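R.Ecl18kI (Enterobacter cloacae, PDB 2GB7) recognises the double-stranded DNA sequence 5'-CCNGG-3' and cleaves it before the first C, flipping nucleotides out of the helix as it binds. Local coordinates at residues 108-111 against 112-115; 185-188 against 189-192; 290-293 against 294-298; 128-131 against 132-135. The protein carries 1 engineered substitution. One frame throughout, in Å; residues are numbered along the deposited sequence.

Interaction 1: residues 108-111 against 112-115; sequences LALS and NTQS. With nucleotides of chain A.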
loop_
_atom_site.group_PDB
_atom_site.type_symbol
_atom_site.label_atom_id
_atom_site.label_comp_id
_atom_site.label_asym_id
_atom_site.label_seq_id
_atom_site.Cartn_x
_atom_site.Cartn_y
_atom_site.Cartn_z
ATOM N N LEU F 108 16.939 -1.043 9.916
ATOM C CA LEU F 108 17.456 -1.987 8.918
ATOM C C LEU F 108 16.371 -2.902 8.365
ATOM O O LEU F 108 16.253 -3.058 7.149
ATOM C CB LEU F 108 18.577 -2.837 9.517
ATOM C CG LEU F 108 19.169 -3.961 8.662
ATOM C CD1 LEU F 108 19.778 -3.431 7.382
ATOM C CD2 LEU F 108 20.233 -4.727 9.446
ATOM N N ALA F 109 15.608 -3.546 9.246
ATOM C CA ALA F 109 14.557 -4.449 8.774
ATOM C C ALA F 109 13.514 -3.687 7.974
ATOM O O ALA F 109 13.045 -4.172 6.945
ATOM C CB ALA F 109 13.903 -5.155 9.935
ATOM N N LEU F 110 13.169 -2.495 8.449
ATOM C CA LEU F 110 12.225 -1.650 7.726
ATOM C C LEU F 110 12.712 -1.364 6.303
ATOM O O LEU F 110 11.950 -1.532 5.344
ATOM C CB LEU F 110 11.956 -0.327 8.455
ATOM C CG LEU F 110 11.004 0.687 7.791
ATOM C CD1 LEU F 110 9.611 0.101 7.546
ATOM C CD2 LEU F 110 10.938 1.938 8.694
ATOM N N SER F 111 13.973 -0.946 6.185
ATOM C CA SER F 111 14.585 -0.656 4.889
ATOM C C SER F 111 14.514 -1.893 3.985
ATOM O O SER F 111 14.160 -1.776 2.799
ATOM C CB SER F 111 16.041 -0.226 5.101
ATOM O OG SER F 111 16.634 0.191 3.887
ATOM N N ASN F 112 14.836 -3.058 4.557
ATOM C CA ASN F 112 14.697 -4.364 3.859
ATOM C C ASN F 112 13.305 -4.668 3.323
ATOM O O ASN F 112 13.163 -5.065 2.149
ATOM C CB ASN F 112 15.120 -5.518 4.764
ATOM C CG ASN F 112 16.625 -5.626 4.914
ATOM O OD1 ASN F 112 17.402 -4.910 4.274
ATOM N ND2 ASN F 112 17.041 -6.552 5.759
ATOM N N THR F 113 12.267 -4.500 4.154
ATOM C CA THR F 113 10.922 -4.802 3.641
ATOM C C THR F 113 10.462 -3.779 2.618
ATOM O O THR F 113 9.720 -4.115 1.671
ATOM C CB THR F 113 9.825 -4.990 4.732
ATOM O OG1 THR F 113 8.616 -5.474 4.115
ATOM C CG2 THR F 113 9.584 -3.696 5.558
ATOM N N GLN F 114 10.898 -2.534 2.784
ATOM C CA GLN F 114 10.511 -1.513 1.782
ATOM C C GLN F 114 11.186 -1.757 0.437
ATOM O O GLN F 114 10.581 -1.555 -0.654
ATOM C CB GLN F 114 10.826 -0.119 2.294
ATOM C CG GLN F 114 10.091 0.237 3.581
ATOM C CD GLN F 114 8.598 0.488 3.348
ATOM O OE1 GLN F 114 7.829 -0.426 3.003
ATOM N NE2 GLN F 114 8.191 1.743 3.493
ATOM N N SER F 115 12.433 -2.217 0.507
ATOM C CA SER F 115 13.130 -2.613 -0.704
ATOM C C SER F 115 12.444 -3.835 -1.320
ATOM O O SER F 115 12.202 -3.860 -2.520
ATOM C CB SER F 115 14.598 -2.913 -0.395
ATOM O OG SER F 115 15.251 -3.579 -1.474
ATOM P P DG A 7 9.824 6.422 5.710
ATOM O OP1 DG A 7 9.859 6.509 7.198
ATOM O OP2 DG A 7 9.563 7.644 4.918
ATOM O "O5'" DG A 7 11.187 5.761 5.216
ATOM C "C5'" DG A 7 11.594 4.496 5.738
ATOM C "C4'" DG A 7 12.120 3.605 4.636
ATOM O "O4'" DG A 7 11.040 3.220 3.751
ATOM C "C3'" DG A 7 13.204 4.207 3.747
ATOM O "O3'" DG A 7 14.170 3.183 3.468
ATOM C "C2'" DG A 7 12.433 4.656 2.515
ATOM C "C1'" DG A 7 11.312 3.631 2.422
ATOM N N9 DG A 7 10.061 4.128 1.854
ATOM C C8 DG A 7 9.450 5.328 2.126
ATOM N N7 DG A 7 8.325 5.491 1.483
ATOM C C5 DG A 7 8.182 4.327 0.739
ATOM C C6 DG A 7 7.149 3.926 -0.147
ATOM O O6 DG A 7 6.117 4.532 -0.446
ATOM N N1 DG A 7 7.405 2.675 -0.700
ATOM C C2 DG A 7 8.507 1.900 -0.425
ATOM N N2 DG A 7 8.574 0.721 -1.064
ATOM N N3 DG A 7 9.471 2.258 0.411
ATOM C C4 DG A 7 9.248 3.477 0.950
ATOM P P DG A 8 15.346 3.438 2.404
ATOM O OP1 DG A 8 16.534 2.691 2.906
ATOM O OP2 DG A 8 15.474 4.875 2.073
ATOM O "O5'" DG A 8 14.823 2.642 1.130
ATOM C "C5'" DG A 8 14.411 1.288 1.272
ATOM C "C4'" DG A 8 13.957 0.731 -0.055
ATOM O "O4'" DG A 8 12.692 1.318 -0.437
ATOM C "C3'" DG A 8 14.911 0.980 -1.219
ATOM O "O3'" DG A 8 14.944 -0.193 -2.026
ATOM C "C2'" DG A 8 14.267 2.141 -1.958
ATOM C "C1'" DG A 8 12.789 1.877 -1.733
ATOM N N9 DG A 8 11.927 3.054 -1.765
ATOM C C8 DG A 8 12.013 4.165 -0.963
ATOM N N7 DG A 8 11.071 5.038 -1.194
ATOM C C5 DG A 8 10.321 4.474 -2.217
ATOM C C6 DG A 8 9.165 4.957 -2.882
ATOM O O6 DG A 8 8.551 6.013 -2.686
ATOM N N1 DG A 8 8.730 4.071 -3.862
ATOM C C2 DG A 8 9.332 2.874 -4.166
ATOM N N2 DG A 8 8.771 2.166 -5.155
ATOM N N3 DG A 8 10.406 2.409 -3.548
ATOM C C4 DG A 8 10.844 3.254 -2.591
ATOM P P DG A 6 7.027 3.253 10.009
ATOM O OP1 DG A 6 6.141 2.060 10.042
ATOM O OP2 DG A 6 8.291 3.243 10.791
ATOM O "O5'" DG A 6 7.416 3.577 8.505
ATOM C "C5'" DG A 6 6.491 3.378 7.443
ATOM C "C4'" DG A 6 7.156 3.732 6.137
ATOM O "O4'" DG A 6 6.304 3.405 5.014
ATOM C "C3'" DG A 6 7.501 5.214 5.988
ATOM O "O3'" DG A 6 8.748 5.303 5.300
ATOM C "C2'" DG A 6 6.391 5.728 5.090
ATOM C "C1'" DG A 6 6.219 4.536 4.175
ATOM N N9 DG A 6 4.977 4.437 3.420
ATOM C C8 DG A 6 3.891 5.280 3.435
ATOM N N7 DG A 6 2.950 4.907 2.607
ATOM C C5 DG A 6 3.450 3.752 2.019
ATOM C C6 DG A 6 2.892 2.899 1.028
ATOM O O6 DG A 6 1.811 3.003 0.442
ATOM N N1 DG A 6 3.738 1.833 0.736
ATOM C C2 DG A 6 4.963 1.616 1.311
ATOM N N2 DG A 6 5.623 0.518 0.910
ATOM N N3 DG A 6 5.500 2.410 2.218
ATOM C C4 DG A 6 4.693 3.447 2.522
#

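Interaction 2: residues 185-188 against 189-192; sequences LRER and WQEV. With nucleotides of chain B.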
loop_
_atom_site.group_PDB
_atom_site.type_symbol
_atom_site.label_atom_id
_atom_site.label_comp_id
_atom_site.label_asym_id
_atom_site.label_seq_id
_atom_site.Cartn_x
_atom_site.Cartn_y
_atom_site.Cartn_z
ATOM N N LEU F 185 -3.118 -8.005 -4.302
ATOM C CA LEU F 185 -4.148 -6.971 -4.506
ATOM C C LEU F 185 -4.501 -6.182 -3.272
ATOM O O LEU F 185 -4.687 -4.966 -3.370
ATOM C CB LEU F 185 -5.437 -7.564 -5.100
ATOM C CG LEU F 185 -5.264 -8.246 -6.455
ATOM C CD1 LEU F 185 -6.634 -8.584 -7.123
ATOM C CD2 LEU F 185 -4.457 -7.374 -7.422
ATOM N N ARG F 186 -4.601 -6.848 -2.114
ATOM C CA ARG F 186 -5.240 -6.231 -0.946
ATOM C C ARG F 186 -6.444 -5.378 -1.369
ATOM O O ARG F 186 -7.317 -5.862 -2.125
ATOM C CB ARG F 186 -4.215 -5.447 -0.106
ATOM C CG ARG F 186 -3.099 -6.330 0.487
ATOM C CD ARG F 186 -3.678 -7.269 1.563
ATOM N NE ARG F 186 -2.620 -7.972 2.291
ATOM C CZ ARG F 186 -2.059 -9.109 1.896
ATOM N NH1 ARG F 186 -2.469 -9.720 0.785
ATOM N NH2 ARG F 186 -1.101 -9.668 2.649
ATOM N N GLU F 187 -6.500 -4.128 -0.904
ATOM C CA GLU F 187 -7.482 -3.148 -1.431
ATOM C C GLU F 187 -6.972 -2.285 -2.605
ATOM O O GLU F 187 -7.723 -1.476 -3.211
ATOM C CB GLU F 187 -7.943 -2.246 -0.286
ATOM C CG GLU F 187 -7.154 -0.973 -0.202
ATOM C CD GLU F 187 -5.706 -1.133 0.283
ATOM O OE1 GLU F 187 -5.283 -2.250 0.671
ATOM O OE2 GLU F 187 -4.974 -0.104 0.258
ATOM N N ARG F 188 -5.689 -2.454 -2.907
ATOM C CA ARG F 188 -4.981 -1.688 -3.939
ATOM C C ARG F 188 -5.486 -1.887 -5.344
ATOM O O ARG F 188 -5.226 -1.023 -6.176
ATOM C CB ARG F 188 -3.474 -1.975 -3.870
ATOM C CG ARG F 188 -2.855 -1.361 -2.565
ATOM C CD ARG F 188 -1.359 -1.770 -2.381
ATOM N NE ARG F 188 -1.186 -3.156 -1.958
ATOM C CZ ARG F 188 -0.958 -4.201 -2.750
ATOM N NH1 ARG F 188 -0.883 -4.095 -4.100
ATOM N NH2 ARG F 188 -0.864 -5.387 -2.196
ATOM N N TRP F 189 -6.253 -2.947 -5.584
ATOM C CA TRP F 189 -6.933 -3.105 -6.877
ATOM C C TRP F 189 -7.850 -1.923 -7.217
ATOM O O TRP F 189 -8.122 -1.679 -8.364
ATOM C CB TRP F 189 -7.740 -4.409 -6.949
ATOM C CG TRP F 189 -8.810 -4.497 -5.907
ATOM C CD1 TRP F 189 -8.713 -5.113 -4.697
ATOM C CD2 TRP F 189 -10.131 -3.921 -5.963
ATOM N NE1 TRP F 189 -9.893 -4.977 -3.995
ATOM C CE2 TRP F 189 -10.780 -4.252 -4.758
ATOM C CE3 TRP F 189 -10.828 -3.170 -6.926
ATOM C CZ2 TRP F 189 -12.087 -3.831 -4.462
ATOM C CZ3 TRP F 189 -12.134 -2.758 -6.645
ATOM C CH2 TRP F 189 -12.762 -3.101 -5.448
ATOM N N GLN F 190 -8.331 -1.226 -6.191
ATOM C CA GLN F 190 -9.209 -0.080 -6.383
ATOM C C GLN F 190 -8.531 1.005 -7.208
ATOM O O GLN F 190 -9.220 1.825 -7.838
ATOM C CB GLN F 190 -9.643 0.454 -5.013
ATOM C CG GLN F 190 -10.567 -0.547 -4.253
ATOM C CD GLN F 190 -10.773 -0.197 -2.769
ATOM O OE1 GLN F 190 -10.193 0.757 -2.265
ATOM N NE2 GLN F 190 -11.518 -1.039 -2.056
ATOM N N GLU F 191 -7.187 1.009 -7.237
ATOM C CA GLU F 191 -6.440 1.999 -8.039
ATOM C C GLU F 191 -6.701 1.807 -9.524
ATOM O O GLU F 191 -6.596 2.755 -10.303
ATOM C CB GLU F 191 -4.944 1.871 -7.767
ATOM C CG GLU F 191 -4.615 2.146 -6.267
ATOM C CD GLU F 191 -3.179 1.808 -5.890
ATOM O OE1 GLU F 191 -2.437 1.304 -6.780
ATOM O OE2 GLU F 191 -2.803 2.020 -4.679
ATOM N N VAL F 192 -6.995 0.566 -9.910
ATOM C CA VAL F 192 -7.067 0.225 -11.336
ATOM C C VAL F 192 -8.321 0.832 -12.000
ATOM O O VAL F 192 -8.150 1.524 -12.988
ATOM C CB VAL F 192 -6.897 -1.294 -11.585
ATOM C CG1 VAL F 192 -6.820 -1.557 -13.062
ATOM C CG2 VAL F 192 -5.591 -1.786 -10.921
ATOM P P DG B 6 8.223 -8.557 2.667
ATOM O OP1 DG B 6 8.563 -7.206 2.153
ATOM O OP2 DG B 6 9.128 -9.216 3.647
ATOM O "O5'" DG B 6 6.782 -8.520 3.339
ATOM C "C5'" DG B 6 5.718 -7.750 2.782
ATOM C "C4'" DG B 6 4.492 -7.886 3.653
ATOM O "O4'" DG B 6 3.505 -6.878 3.343
ATOM C "C3'" DG B 6 3.766 -9.225 3.544
ATOM O "O3'" DG B 6 3.284 -9.574 4.839
ATOM C "C2'" DG B 6 2.589 -8.902 2.641
ATOM C "C1'" DG B 6 2.261 -7.516 3.138
ATOM N N9 DG B 6 1.460 -6.660 2.277
ATOM C C8 DG B 6 0.919 -6.934 1.043
ATOM N N7 DG B 6 0.220 -5.938 0.563
ATOM C C5 DG B 6 0.313 -4.955 1.541
ATOM C C6 DG B 6 -0.248 -3.651 1.601
ATOM O O6 DG B 6 -0.979 -3.089 0.781
ATOM N N1 DG B 6 0.116 -2.990 2.775
ATOM C C2 DG B 6 0.910 -3.518 3.765
ATOM N N2 DG B 6 1.169 -2.728 4.818
ATOM N N3 DG B 6 1.418 -4.733 3.726
ATOM C C4 DG B 6 1.085 -5.387 2.594
ATOM P P DG B 7 2.996 -11.110 5.193
ATOM O OP1 DG B 7 4.217 -11.869 4.826
ATOM O OP2 DG B 7 1.690 -11.493 4.610
ATOM O "O5'" DG B 7 2.860 -11.104 6.780
ATOM C "C5'" DG B 7 3.864 -10.501 7.584
ATOM C "C4'" DG B 7 3.229 -9.625 8.639
ATOM O "O4'" DG B 7 2.529 -8.529 8.001
ATOM C "C3'" DG B 7 2.202 -10.318 9.532
ATOM O "O3'" DG B 7 2.325 -9.767 10.848
ATOM C "C2'" DG B 7 0.879 -9.948 8.885
ATOM C "C1'" DG B 7 1.156 -8.550 8.359
ATOM N N9 DG B 7 0.388 -8.171 7.176
ATOM C C8 DG B 7 0.096 -8.950 6.084
ATOM N N7 DG B 7 -0.586 -8.313 5.168
ATOM C C5 DG B 7 -0.759 -7.042 5.692
ATOM C C6 DG B 7 -1.419 -5.904 5.155
ATOM O O6 DG B 7 -1.990 -5.787 4.067
ATOM N N1 DG B 7 -1.363 -4.823 6.026
ATOM C C2 DG B 7 -0.747 -4.825 7.253
ATOM N N2 DG B 7 -0.800 -3.681 7.944
ATOM N N3 DG B 7 -0.123 -5.876 7.762
ATOM C C4 DG B 7 -0.171 -6.939 6.935
ATOM P P DC B 4 3.014 -4.291 -6.727
ATOM O OP1 DC B 4 3.157 -5.565 -7.472
ATOM O OP2 DC B 4 1.752 -3.507 -6.833
ATOM O "O5'" DC B 4 3.282 -4.561 -5.180
ATOM C "C5'" DC B 4 4.492 -5.166 -4.750
ATOM C "C4'" DC B 4 4.522 -5.242 -3.242
ATOM O "O4'" DC B 4 4.568 -3.898 -2.704
ATOM C "C3'" DC B 4 3.304 -5.920 -2.610
ATOM O "O3'" DC B 4 3.709 -6.707 -1.486
ATOM C "C2'" DC B 4 2.458 -4.750 -2.137
ATOM C "C1'" DC B 4 3.507 -3.707 -1.781
ATOM N N1 DC B 4 3.031 -2.323 -1.917
ATOM C C2 DC B 4 3.283 -1.405 -0.881
ATOM O O2 DC B 4 3.978 -1.753 0.085
ATOM N N3 DC B 4 2.764 -0.160 -0.966
ATOM C C4 DC B 4 2.030 0.189 -2.031
ATOM N N4 DC B 4 1.487 1.412 -2.041
ATOM C C5 DC B 4 1.808 -0.705 -3.120
ATOM C C6 DC B 4 2.323 -1.939 -3.021
#

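Interaction 3: residues 290-293 against 294-298; sequences PYVV and NYYRN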
loop_
_atom_site.group_PDB
_atom_site.type_symbol
_atom_site.label_atom_id
_atom_site.label_comp_id
_atom_site.label_asym_id
_atom_site.label_seq_id
_atom_site.Cartn_x
_atom_site.Cartn_y
_atom_site.Cartn_z
ATOM N N PRO F 290 21.481 -7.072 -24.176
ATOM C CA PRO F 290 21.514 -7.491 -25.575
ATOM C C PRO F 290 20.203 -8.090 -26.022
ATOM O O PRO F 290 19.726 -7.787 -27.132
ATOM C CB PRO F 290 22.618 -8.560 -25.585
ATOM C CG PRO F 290 23.552 -8.100 -24.560
ATOM C CD PRO F 290 22.688 -7.529 -23.458
ATOM N N TYR F 291 19.618 -8.955 -25.202
ATOM C CA TYR F 291 18.379 -9.638 -25.650
ATOM C C TYR F 291 17.269 -8.631 -25.903
ATOM O O TYR F 291 16.491 -8.777 -26.839
ATOM C CB TYR F 291 17.914 -10.688 -24.640
ATOM C CG TYR F 291 16.636 -11.440 -25.024
ATOM C CD1 TYR F 291 16.702 -12.652 -25.722
ATOM C CD2 TYR F 291 15.367 -10.955 -24.669
ATOM C CE1 TYR F 291 15.540 -13.364 -26.037
ATOM C CE2 TYR F 291 14.202 -11.650 -25.014
ATOM C CZ TYR F 291 14.308 -12.860 -25.691
ATOM O OH TYR F 291 13.171 -13.550 -26.024
ATOM N N VAL F 292 17.193 -7.625 -25.042
ATOM C CA VAL F 292 16.138 -6.645 -25.140
ATOM C C VAL F 292 16.415 -5.671 -26.283
ATOM O O VAL F 292 15.510 -5.308 -27.048
ATOM C CB VAL F 292 15.980 -5.891 -23.811
ATOM C CG1 VAL F 292 14.909 -4.827 -23.947
ATOM C CG2 VAL F 292 15.597 -6.877 -22.696
ATOM N N VAL F 293 17.671 -5.251 -26.406
ATOM C CA VAL F 293 18.075 -4.418 -27.543
ATOM C C VAL F 293 17.738 -5.133 -28.852
ATOM O O VAL F 293 17.193 -4.524 -29.755
ATOM C CB VAL F 293 19.581 -4.012 -27.483
ATOM C CG1 VAL F 293 20.006 -3.275 -28.759
ATOM C CG2 VAL F 293 19.833 -3.151 -26.279
ATOM N N ASN F 294 18.050 -6.422 -28.948
ATOM C CA ASN F 294 17.762 -7.103 -30.187
ATOM C C ASN F 294 16.259 -7.165 -30.466
ATOM O O ASN F 294 15.843 -7.017 -31.613
ATOM C CB ASN F 294 18.465 -8.458 -30.198
ATOM C CG ASN F 294 19.984 -8.281 -30.179
ATOM O OD1 ASN F 294 20.500 -7.183 -30.407
ATOM N ND2 ASN F 294 20.700 -9.371 -29.905
ATOM N N TYR F 295 15.448 -7.338 -29.425
ATOM C CA TYR F 295 13.991 -7.329 -29.563
ATOM C C TYR F 295 13.515 -6.004 -30.139
ATOM O O TYR F 295 12.700 -5.969 -31.070
ATOM C CB TYR F 295 13.335 -7.601 -28.201
ATOM C CG TYR F 295 11.887 -7.184 -28.137
ATOM C CD1 TYR F 295 10.880 -8.039 -28.556
ATOM C CD2 TYR F 295 11.543 -5.933 -27.652
ATOM C CE1 TYR F 295 9.555 -7.634 -28.518
ATOM C CE2 TYR F 295 10.233 -5.528 -27.580
ATOM C CZ TYR F 295 9.243 -6.379 -28.024
ATOM O OH TYR F 295 7.933 -5.972 -27.949
ATOM N N TYR F 296 14.034 -4.903 -29.602
ATOM C CA TYR F 296 13.638 -3.593 -30.102
ATOM C C TYR F 296 14.139 -3.333 -31.526
ATOM O O TYR F 296 13.432 -2.753 -32.345
ATOM C CB TYR F 296 14.111 -2.510 -29.162
ATOM C CG TYR F 296 13.254 -2.365 -27.926
ATOM C CD1 TYR F 296 13.777 -2.669 -26.680
ATOM C CD2 TYR F 296 11.935 -1.889 -27.998
ATOM C CE1 TYR F 296 13.026 -2.544 -25.540
ATOM C CE2 TYR F 296 11.151 -1.766 -26.836
ATOM C CZ TYR F 296 11.732 -2.102 -25.608
ATOM O OH TYR F 296 11.074 -1.982 -24.391
ATOM N N ARG F 297 15.353 -3.769 -31.831
ATOM C CA ARG F 297 15.883 -3.513 -33.166
ATOM C C ARG F 297 15.118 -4.305 -34.231
ATOM O O ARG F 297 14.987 -3.833 -35.361
ATOM C CB ARG F 297 17.425 -3.632 -33.216
ATOM C CG ARG F 297 18.005 -4.972 -32.973
ATOM C CD ARG F 297 19.549 -4.957 -33.115
ATOM N NE ARG F 297 20.199 -3.868 -32.374
ATOM C CZ ARG F 297 21.519 -3.768 -32.193
ATOM N NH1 ARG F 297 22.336 -4.688 -32.698
ATOM N NH2 ARG F 297 22.031 -2.750 -31.509
ATOM N N ASN F 298 14.548 -5.463 -33.875
ATOM C CA ASN F 298 13.632 -6.153 -34.802
ATOM C C ASN F 298 12.420 -5.283 -35.114
ATOM O O ASN F 298 11.960 -5.216 -36.256
ATOM C CB ASN F 298 13.143 -7.485 -34.247
ATOM C CG ASN F 298 14.243 -8.510 -34.126
ATOM O OD1 ASN F 298 15.219 -8.498 -34.893
ATOM N ND2 ASN F 298 14.086 -9.429 -33.170
#

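Interaction 4: residues 128-131 against 132-135; sequences LELL and MMGA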
loop_
_atom_site.group_PDB
_atom_site.type_symbol
_atom_site.label_atom_id
_atom_site.label_comp_id
_atom_site.label_asym_id
_atom_site.label_seq_id
_atom_site.Cartn_x
_atom_site.Cartn_y
_atom_site.Cartn_z
ATOM N N LEU F 128 7.105 -9.991 -16.652
ATOM C CA LEU F 128 6.026 -9.917 -17.673
ATOM C C LEU F 128 6.474 -9.211 -18.961
ATOM O O LEU F 128 6.054 -9.559 -20.059
ATOM C CB LEU F 128 4.797 -9.206 -17.074
ATOM C CG LEU F 128 4.132 -9.960 -15.906
ATOM C CD1 LEU F 128 3.011 -9.053 -15.281
ATOM C CD2 LEU F 128 3.551 -11.304 -16.451
ATOM N N GLU F 129 7.371 -8.234 -18.798
ATOM C CA GLU F 129 7.949 -7.536 -19.931
ATOM C C GLU F 129 8.725 -8.518 -20.797
ATOM O O GLU F 129 8.505 -8.606 -22.021
ATOM C CB GLU F 129 8.905 -6.498 -19.373
ATOM C CG GLU F 129 9.568 -5.660 -20.378
ATOM C CD GLU F 129 10.416 -4.583 -19.735
ATOM O OE1 GLU F 129 10.292 -4.362 -18.498
ATOM O OE2 GLU F 129 11.189 -3.957 -20.485
ATOM N N LEU F 130 9.613 -9.287 -20.173
ATOM C CA LEU F 130 10.379 -10.278 -20.933
ATOM C C LEU F 130 9.507 -11.378 -21.531
ATOM O O LEU F 130 9.822 -11.882 -22.585
ATOM C CB LEU F 130 11.508 -10.869 -20.075
ATOM C CG LEU F 130 12.596 -9.843 -19.752
ATOM C CD1 LEU F 130 13.560 -10.404 -18.721
ATOM C CD2 LEU F 130 13.383 -9.454 -20.998
ATOM N N LEU F 131 8.402 -11.706 -20.868
ATOM C CA LEU F 131 7.418 -12.640 -21.425
ATOM C C LEU F 131 6.869 -12.133 -22.758
ATOM O O LEU F 131 6.821 -12.863 -23.716
ATOM C CB LEU F 131 6.278 -12.863 -20.419
ATOM C CG LEU F 131 5.065 -13.662 -20.895
ATOM C CD1 LEU F 131 5.503 -15.055 -21.303
ATOM C CD2 LEU F 131 4.053 -13.733 -19.779
ATOM N N MET F 132 6.409 -10.881 -22.787
ATOM C CA MET F 132 5.890 -10.311 -24.041
ATOM C C MET F 132 6.977 -10.240 -25.115
ATOM O O MET F 132 6.725 -10.594 -26.271
ATOM C CB MET F 132 5.314 -8.919 -23.755
ATOM C CG MET F 132 4.208 -8.919 -22.720
ATOM S SD MET F 132 2.848 -10.036 -23.080
ATOM C CE MET F 132 1.980 -9.044 -24.278
ATOM N N MET F 133 8.208 -9.864 -24.731
ATOM C CA MET F 133 9.345 -9.829 -25.690
ATOM C C MET F 133 9.664 -11.212 -26.229
ATOM O O MET F 133 9.808 -11.411 -27.447
ATOM C CB MET F 133 10.577 -9.220 -25.046
ATOM C CG MET F 133 10.328 -7.791 -24.646
ATOM S SD MET F 133 11.737 -7.053 -23.828
ATOM C CE MET F 133 11.036 -5.389 -23.687
ATOM N N GLY F 134 9.712 -12.183 -25.331
ATOM C CA GLY F 134 9.935 -13.570 -25.730
ATOM C C GLY F 134 8.859 -14.054 -26.705
ATOM O O GLY F 134 9.131 -14.812 -27.652
ATOM N N ALA F 135 7.616 -13.640 -26.452
ATOM C CA ALA F 135 6.469 -13.996 -27.305
ATOM C C ALA F 135 6.505 -13.287 -28.671
ATOM O O ALA F 135 5.740 -13.619 -29.579
ATOM C CB ALA F 135 5.188 -13.680 -26.573
#

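Interaction 1: residues 108-111 against 112-115
Leu-110 and Gln-114 lie side by side one turn apart on helix 102-134, with CD1 of Leu-110 4.0 Å from CG of Gln-114. The four N-H groups of 112-115 are satisfied by i to i+4 bonds, such as Gln-114 N to Leu-110 O at 2.9 Å. The Gln-114 chain bends at CG (chi2 -73°), which brings its amide to the minor-groove edge of DG6 of chain A. There NE2 donates to N3 of DG6 at 3.1 Å, and OE1 accepts from N2 of DG6 at 3.2 Å. NE2 also donates to O4' of DG7. OE1 takes a further bond from Arg-117 of the second subunit. The carbonyl O of Gln-114 accepts from N2 of DG7 at 3.1 Å. Ser-111 OG donates to OP1 of DG8 at 2.7 Å and also bonds Arg-17. Arg-17 and Thr-72 hold Asn-112; Thr-113 OG1 and Ser-115 OG each bond a DNA phosphate. Amide and carbonyl thus read adjacent guanines through N2 of both and N3 of DG6, fitting recognition of the GG half-site.

Interaction 2: residues 185-188 against 189-192
Trp-189 turns the edge of its indole to Leu-185, with CD1 of Trp-189 4.1 Å from CB of Leu-185. Here the DNA-reading loop after strand 177-181 of the PD-(D/E)XK nuclease fold turns into helix 191-199.

The base contacts, made by Arg-186 and Arg-188 of this loop, are bidentate arginine-guanine pairs. Arg-186 gives NE to O6 of DG7 of chain B and NH2 to its N7, the latter at 2.9 Å and nearly straight (170°). Arg-188 gives NE to O6 of DG6 of chain B at 2.7 Å and NH2 to N7 at 3.0 Å. One face of its guanidinium meets C2' of DC4, and the opposite face lies over Leu-185 O. NH1 bonds back to Thr-184 O, which helps fix the rotation of the group. Glu-187 between the arginines turns its carboxylate to cytosine N4.

Main-chain bonds shape the turn. Gln-190 N donates to Glu-187 O at 3.1 Å, and Glu-191 N donates to Arg-188 O at 3.0 Å. Both donors stand above the carbonyl plane. Glu-191 lies alongside Arg-188, but its OE1 is salt-bridged to Lys-182.

Packing completes the contact. Trp-189 CG sits between its backbone N and carbonyl carbon (chi1 60°), which turns the indole back to the loop. There CD1 of Trp-189 approaches Arg-186 O to 3.0 Å.

Interaction 3: residues 290-293 against 294-298
The first turns of helix 290-302, near the C-terminus of the chain, carry this contact. Val-292 and Tyr-296 stand side by side on the buried flank and point the same way. CG1 of Val-292 touches CE1 of Tyr-296 at 3.4 Å. This branch lies anti to its backbone N (chi1 178°), which directs it along the helix toward the ring. Over one face of the Tyr-296 ring, near its centre, comes CD2 of Tyr-295. The Tyr-295 hydroxyl reaches beyond the helix to Ile-137 O and Val-139 N. On the solvent-facing flank, the Arg-297 side chain crosses Val-293, and its NH2 comes within 3.5 Å of CG1 of Val-293. In the main chain, Tyr-296 N donates to Val-292 O at 3.0 Å, and the same i to i+4 pattern joins the other pairs. Helices 24-34, 102-134 and 269-285 all touch the buried flank. Such a split between packed aromatic and aliphatic groups and exposed polar ones is typical of an amphipathic alpha-helix.

Interaction 4: residues 128-131 against 132-135
Glu-129 overlaps Met-133 along the buried C-terminal end of helix 102-134, their side chains side by side and pointing the same way. Both chains run out extended, and the end of Met-133 makes the touch. Its methyl CE rests against the Glu-129 stem, 3.6 Å from CG, and lies 3.5 Å from OE2 of the carboxylate. In Met-133, CG stands anti to the carbonyl carbon and chi2 is 178°, which carries the chain out straight enough for CE to reach Glu-129. The sulphur of Met-133 also faces Leu-130, with SD 4.1 Å from CD2. These residues belong to an alpha-helix packed between other helices: 49-77 and 24-34 meet Leu-130, while 290-302 meets Leu-130 and Met-133. Met-132 takes another direction. Its chain bends at chi2 and chi3 and goes to Ala-255 of helix 248-259. The main chain keeps regular i to i+4 bonds to the last turn, where Gly-134 N donates to Leu-130 O at 2.8 Å. One residue on, Ala-135 N donates to Leu-131 O at 3.0 Å, and CB of Ala-135 lies 3.4 Å from that same oxygen.

Along the chain the order is interaction 1, 4, 2, then 3. Interactions 1 and 4 share the long helix 102-134, with centres about 29 Å apart on opposite sides of the chain's centre. One end of this helix thus meets the minor groove and the other lies in the protein interior. Interaction 2 follows strand 177-181 of the mixed sheet and reads guanines from the other DNA strand; its centre is about 22 Å from that of interaction 1. Both touch the second subunit. Interaction 3 is about 12 Å from interaction 4, centre to centre, and packs on it: Tyr-295 CE1 lies 3.6 Å from Met-133 CA. The C-terminal helix is thereby joined to the helix that reaches the DNA.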